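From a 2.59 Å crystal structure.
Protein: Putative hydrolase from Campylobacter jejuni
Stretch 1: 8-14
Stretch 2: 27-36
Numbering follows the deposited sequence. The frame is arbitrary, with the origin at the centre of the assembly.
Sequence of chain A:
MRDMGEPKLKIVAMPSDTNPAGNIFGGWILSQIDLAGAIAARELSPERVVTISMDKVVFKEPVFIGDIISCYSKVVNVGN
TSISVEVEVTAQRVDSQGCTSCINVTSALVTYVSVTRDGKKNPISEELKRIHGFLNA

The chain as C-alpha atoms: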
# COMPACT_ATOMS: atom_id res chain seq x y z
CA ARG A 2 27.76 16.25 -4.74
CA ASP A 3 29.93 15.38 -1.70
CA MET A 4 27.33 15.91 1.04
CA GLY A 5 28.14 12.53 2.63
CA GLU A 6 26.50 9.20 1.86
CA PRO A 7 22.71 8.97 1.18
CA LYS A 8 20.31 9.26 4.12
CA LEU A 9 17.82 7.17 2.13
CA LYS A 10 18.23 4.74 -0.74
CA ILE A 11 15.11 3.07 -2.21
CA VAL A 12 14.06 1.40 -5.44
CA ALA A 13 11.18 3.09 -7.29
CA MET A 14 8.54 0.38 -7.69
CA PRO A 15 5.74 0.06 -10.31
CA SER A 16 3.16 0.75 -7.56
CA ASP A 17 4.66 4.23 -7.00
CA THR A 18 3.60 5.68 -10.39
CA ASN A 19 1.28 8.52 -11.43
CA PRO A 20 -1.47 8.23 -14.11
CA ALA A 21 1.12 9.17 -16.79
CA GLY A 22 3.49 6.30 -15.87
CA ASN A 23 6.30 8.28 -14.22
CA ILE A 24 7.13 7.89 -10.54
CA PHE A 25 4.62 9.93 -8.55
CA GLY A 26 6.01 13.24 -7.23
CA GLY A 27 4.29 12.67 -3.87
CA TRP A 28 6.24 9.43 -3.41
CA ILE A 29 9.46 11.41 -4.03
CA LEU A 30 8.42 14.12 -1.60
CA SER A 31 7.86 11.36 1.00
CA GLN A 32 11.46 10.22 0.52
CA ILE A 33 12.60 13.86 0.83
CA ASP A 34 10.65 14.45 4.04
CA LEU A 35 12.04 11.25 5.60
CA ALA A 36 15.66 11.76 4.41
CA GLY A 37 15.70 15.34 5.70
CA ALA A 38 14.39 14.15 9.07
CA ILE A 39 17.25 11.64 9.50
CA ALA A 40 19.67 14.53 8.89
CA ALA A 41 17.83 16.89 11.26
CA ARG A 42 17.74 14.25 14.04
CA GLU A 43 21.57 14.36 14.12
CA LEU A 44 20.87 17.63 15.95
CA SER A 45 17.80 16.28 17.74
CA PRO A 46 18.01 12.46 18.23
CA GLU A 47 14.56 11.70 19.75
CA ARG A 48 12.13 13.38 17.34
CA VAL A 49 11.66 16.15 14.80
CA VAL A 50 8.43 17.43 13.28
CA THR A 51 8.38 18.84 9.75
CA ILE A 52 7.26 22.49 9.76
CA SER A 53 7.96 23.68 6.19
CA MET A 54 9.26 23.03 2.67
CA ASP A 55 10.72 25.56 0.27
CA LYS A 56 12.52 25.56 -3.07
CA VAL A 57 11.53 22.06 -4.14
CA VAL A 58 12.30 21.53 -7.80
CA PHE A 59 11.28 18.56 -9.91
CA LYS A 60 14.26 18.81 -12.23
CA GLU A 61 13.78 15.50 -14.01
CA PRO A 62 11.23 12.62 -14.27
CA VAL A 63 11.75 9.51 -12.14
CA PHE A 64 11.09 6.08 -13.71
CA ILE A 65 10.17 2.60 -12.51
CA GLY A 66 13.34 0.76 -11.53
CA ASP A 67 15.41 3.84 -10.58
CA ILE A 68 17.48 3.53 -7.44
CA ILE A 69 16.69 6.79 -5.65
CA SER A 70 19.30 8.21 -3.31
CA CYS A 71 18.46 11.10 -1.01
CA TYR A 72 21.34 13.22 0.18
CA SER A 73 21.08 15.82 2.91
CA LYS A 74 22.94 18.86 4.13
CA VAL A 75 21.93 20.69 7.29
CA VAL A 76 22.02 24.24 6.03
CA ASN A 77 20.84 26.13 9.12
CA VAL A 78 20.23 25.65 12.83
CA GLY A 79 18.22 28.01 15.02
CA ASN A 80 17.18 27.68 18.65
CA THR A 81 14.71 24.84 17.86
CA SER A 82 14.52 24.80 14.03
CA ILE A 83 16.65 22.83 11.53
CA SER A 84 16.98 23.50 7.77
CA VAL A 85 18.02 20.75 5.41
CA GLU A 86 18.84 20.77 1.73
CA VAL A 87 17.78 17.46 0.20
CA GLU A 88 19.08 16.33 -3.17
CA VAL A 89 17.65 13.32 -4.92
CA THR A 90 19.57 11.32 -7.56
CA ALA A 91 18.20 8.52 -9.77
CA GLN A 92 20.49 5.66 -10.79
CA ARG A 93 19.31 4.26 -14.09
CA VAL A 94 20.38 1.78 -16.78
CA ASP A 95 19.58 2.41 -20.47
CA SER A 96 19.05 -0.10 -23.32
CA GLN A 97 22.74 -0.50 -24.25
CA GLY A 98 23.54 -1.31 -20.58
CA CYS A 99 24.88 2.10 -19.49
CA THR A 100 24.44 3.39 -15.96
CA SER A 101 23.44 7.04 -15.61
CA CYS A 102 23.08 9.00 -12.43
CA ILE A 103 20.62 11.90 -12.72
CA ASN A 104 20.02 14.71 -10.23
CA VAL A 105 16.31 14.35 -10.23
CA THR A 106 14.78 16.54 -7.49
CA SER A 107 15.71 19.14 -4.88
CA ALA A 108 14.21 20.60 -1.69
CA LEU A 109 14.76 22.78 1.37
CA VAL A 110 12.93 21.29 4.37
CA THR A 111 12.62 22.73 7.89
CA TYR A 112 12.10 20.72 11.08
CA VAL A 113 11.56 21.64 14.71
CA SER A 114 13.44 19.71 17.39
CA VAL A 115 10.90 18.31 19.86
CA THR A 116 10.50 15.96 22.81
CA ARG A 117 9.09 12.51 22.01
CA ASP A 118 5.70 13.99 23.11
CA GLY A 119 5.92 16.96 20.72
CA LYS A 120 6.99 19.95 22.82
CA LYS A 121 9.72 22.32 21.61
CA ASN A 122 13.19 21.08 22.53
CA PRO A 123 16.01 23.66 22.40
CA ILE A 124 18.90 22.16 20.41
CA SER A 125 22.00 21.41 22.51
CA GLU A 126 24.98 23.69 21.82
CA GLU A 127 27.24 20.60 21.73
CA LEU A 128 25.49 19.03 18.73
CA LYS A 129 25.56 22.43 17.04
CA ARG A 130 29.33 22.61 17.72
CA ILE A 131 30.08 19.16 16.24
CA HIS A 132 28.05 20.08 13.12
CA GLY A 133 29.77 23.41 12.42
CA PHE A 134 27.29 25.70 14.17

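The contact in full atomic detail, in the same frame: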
# COMPACT_ATOMS: atom_id res chain seq x y z
N LYS A 8 21.09 9.48 2.90
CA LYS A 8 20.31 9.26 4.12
C LYS A 8 19.21 8.23 3.85
O LYS A 8 18.80 7.50 4.76
CB LYS A 8 19.73 10.57 4.64
CG LYS A 8 20.79 11.61 5.01
CD LYS A 8 21.44 11.30 6.34
CE LYS A 8 22.94 11.64 6.34
NZ LYS A 8 23.26 13.03 5.85
N LEU A 9 18.74 8.19 2.61
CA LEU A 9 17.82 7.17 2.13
C LEU A 9 18.26 6.67 0.78
O LEU A 9 18.84 7.41 -0.01
CB LEU A 9 16.40 7.74 2.03
CG LEU A 9 15.31 7.26 3.00
CD1 LEU A 9 15.75 7.34 4.45
CD2 LEU A 9 14.04 8.08 2.79
N LYS A 10 17.97 5.39 0.52
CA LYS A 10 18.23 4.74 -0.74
C LYS A 10 17.14 3.67 -0.97
O LYS A 10 17.05 2.68 -0.23
CB LYS A 10 19.64 4.14 -0.73
CG LYS A 10 20.24 3.82 -2.08
CD LYS A 10 21.77 3.93 -2.03
CE LYS A 10 22.50 2.86 -2.87
NZ LYS A 10 22.52 3.12 -4.34
N ILE A 11 16.29 3.90 -1.97
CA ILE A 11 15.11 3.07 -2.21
C ILE A 11 15.06 2.77 -3.68
O ILE A 11 15.58 3.54 -4.49
CB ILE A 11 13.78 3.83 -1.93
CG1 ILE A 11 14.00 5.18 -1.28
CG2 ILE A 11 12.81 2.98 -1.14
CD1 ILE A 11 14.12 6.29 -2.28
N VAL A 12 14.41 1.67 -4.04
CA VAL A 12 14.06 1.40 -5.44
C VAL A 12 12.67 1.98 -5.73
O VAL A 12 11.76 1.83 -4.91
CB VAL A 12 14.06 -0.11 -5.74
CG1 VAL A 12 13.91 -0.34 -7.23
CG2 VAL A 12 15.35 -0.76 -5.23
N ALA A 13 12.51 2.63 -6.87
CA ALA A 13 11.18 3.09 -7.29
C ALA A 13 10.41 1.92 -7.90
O ALA A 13 10.82 1.37 -8.92
CB ALA A 13 11.30 4.25 -8.27
N MET A 14 9.31 1.54 -7.27
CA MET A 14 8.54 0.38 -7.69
C MET A 14 7.34 0.74 -8.58
O MET A 14 6.86 1.88 -8.54
CB MET A 14 8.09 -0.41 -6.46
CG MET A 14 9.26 -0.98 -5.64
SD MET A 14 10.23 -2.26 -6.48
CE MET A 14 9.14 -3.69 -6.34
N GLY A 27 4.60 12.85 -5.29
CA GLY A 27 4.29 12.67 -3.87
C GLY A 27 5.06 11.56 -3.16
O GLY A 27 5.39 11.68 -1.97
N TRP A 28 5.34 10.48 -3.89
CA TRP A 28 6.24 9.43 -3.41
C TRP A 28 7.65 10.00 -3.21
O TRP A 28 8.29 9.70 -2.21
CB TRP A 28 6.25 8.23 -4.36
CG TRP A 28 7.19 7.11 -3.96
CD1 TRP A 28 6.89 6.05 -3.16
CD2 TRP A 28 8.56 6.94 -4.37
NE1 TRP A 28 8.00 5.23 -3.02
CE2 TRP A 28 9.03 5.76 -3.76
CE3 TRP A 28 9.44 7.68 -5.17
CZ2 TRP A 28 10.34 5.29 -3.93
CZ3 TRP A 28 10.74 7.22 -5.34
CH2 TRP A 28 11.18 6.03 -4.72
N ILE A 29 8.12 10.81 -4.16
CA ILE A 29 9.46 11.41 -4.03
C ILE A 29 9.53 12.33 -2.82
O ILE A 29 10.45 12.24 -2.01
CB ILE A 29 9.91 12.22 -5.28
CG1 ILE A 29 9.72 11.41 -6.56
CG2 ILE A 29 11.37 12.60 -5.13
CD1 ILE A 29 9.93 12.23 -7.82
N LEU A 30 8.54 13.20 -2.72
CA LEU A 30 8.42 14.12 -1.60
C LEU A 30 8.38 13.43 -0.24
O LEU A 30 8.82 14.00 0.76
CB LEU A 30 7.18 15.00 -1.79
CG LEU A 30 7.40 16.45 -2.24
CD1 LEU A 30 8.68 16.64 -3.01
CD2 LEU A 30 6.23 16.91 -3.08
N SER A 31 7.85 12.20 -0.20
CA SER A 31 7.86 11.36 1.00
C SER A 31 9.29 10.98 1.37
O SER A 31 9.70 11.10 2.53
CB SER A 31 7.04 10.08 0.79
OG SER A 31 5.71 10.38 0.40
N GLN A 32 10.04 10.53 0.36
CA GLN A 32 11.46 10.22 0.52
C GLN A 32 12.25 11.43 1.01
O GLN A 32 13.13 11.30 1.87
CB GLN A 32 12.06 9.71 -0.80
CG GLN A 32 11.24 8.63 -1.52
CD GLN A 32 10.61 7.57 -0.60
OE1 GLN A 32 11.28 6.99 0.27
NE2 GLN A 32 9.31 7.32 -0.80
N ILE A 33 11.92 12.61 0.46
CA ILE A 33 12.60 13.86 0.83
C ILE A 33 12.32 14.20 2.29
O ILE A 33 13.26 14.48 3.06
CB ILE A 33 12.20 15.02 -0.10
CG1 ILE A 33 12.82 14.79 -1.49
CG2 ILE A 33 12.61 16.37 0.48
CD1 ILE A 33 12.22 15.62 -2.61
N ASP A 34 11.05 14.15 2.68
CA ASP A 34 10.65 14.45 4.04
C ASP A 34 11.35 13.53 5.04
O ASP A 34 11.89 13.98 6.05
CB ASP A 34 9.13 14.38 4.19
CG ASP A 34 8.63 15.06 5.46
OD1 ASP A 34 9.44 15.74 6.14
OD2 ASP A 34 7.44 14.93 5.79
N LEU A 35 11.38 12.23 4.73
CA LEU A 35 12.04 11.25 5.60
C LEU A 35 13.57 11.37 5.66
O LEU A 35 14.16 11.25 6.74
CB LEU A 35 11.63 9.83 5.19
CG LEU A 35 10.21 9.39 5.51
CD1 LEU A 35 9.92 8.03 4.88
CD2 LEU A 35 9.93 9.37 7.03
N ALA A 36 14.20 11.60 4.50
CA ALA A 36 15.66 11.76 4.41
C ALA A 36 16.14 13.01 5.13
O ALA A 36 17.17 12.98 5.81
CB ALA A 36 16.10 11.78 2.97

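A short strand that includes Leu 9 to Val 12 lies along one side of residues 27-36 of a helix that begins earlier in the chain and continues past Ala 36. The two run nearly antiparallel, with 156° between their N-to-C directions, and their axes approach to 9.4 Å, a spacing that leaves room for one layer of side chains. The backbones are not evenly separated along the contact: the CA atoms of Lys 8 and Ala 36 are 5.3 Å apart, whereas those of Ala 13 and Trp 28 stand 8.9 Å apart. Small Ala 36 sits at the narrow end and the large indole of Trp 28 fills the wide one. The alternation of the strand directs Leu 9 and Ile 11 toward the helix and Lys 10 and Val 12 away from it. On the helix, Trp 28 and Gln 32, one turn apart, point toward the strand, and Ala 36 follows a further turn along, its CB directed sideways.

Leu 9 is the main bump at the narrow end. Leu 9 CD2 rests in a shallow hollow on the helix surface, 3.5 Å from Gln 32 O, 3.8 Å from Leu 35 CB and 3.9 Å from Ala 36 N. Gln 32 O already accepts the helical hydrogen bond from Ala 36 N (2.9 Å), so the methyl covers a backbone link whose polar groups are paired. Leu 9 CB meets Ala 36 CB at 4.2 Å; the backbones are close here, where the helix side chain is a single methyl. Lys 8 adds the base of its side chain, with Lys 8 CB 3.7 Å from Ala 36 O, while its end leads away from the helix and leaves the amine outside the contact.

Ile 11 fits between Trp 28 and Gln 32, which are one turn apart. Ile 11 CD1 touches Trp 28 CH2 at 3.8 Å, and Ile 11 CG1 packs 3.6 Å from Gln 32 OE1. The latter is a van der Waals contact, since a methylene carbon offers that oxygen no conventional hydrogen-bond donor. The amide of Gln 32 folds back along the helix instead, with Gln 32 NE2 donating to Trp 28 O at 2.9 Å, and this bond helps hold the side chain where Leu 9 and Ile 11 pack against it.

At the wide end, Trp 28, with chi1 in the t well, extends its indole across the gap to the end of the strand and the residue after it. Trp 28 CH2 lies 3.9 Å from Ala 13 CA and 4.0 Å from Ala 13 CB, and Trp 28 CZ2 lies 3.9 Å from Val 12 O. Val 12 O, Ala 13 CA and Ile 11 CD1 all lie obliquely to the ring. Val 12 thus takes part through its carbonyl while its side chain points away.

No hydrogen bond joins the two stretches. The 370 Å² buried between them is held by van der Waals contact, partly between apolar side chains and partly of carbon against polar atoms.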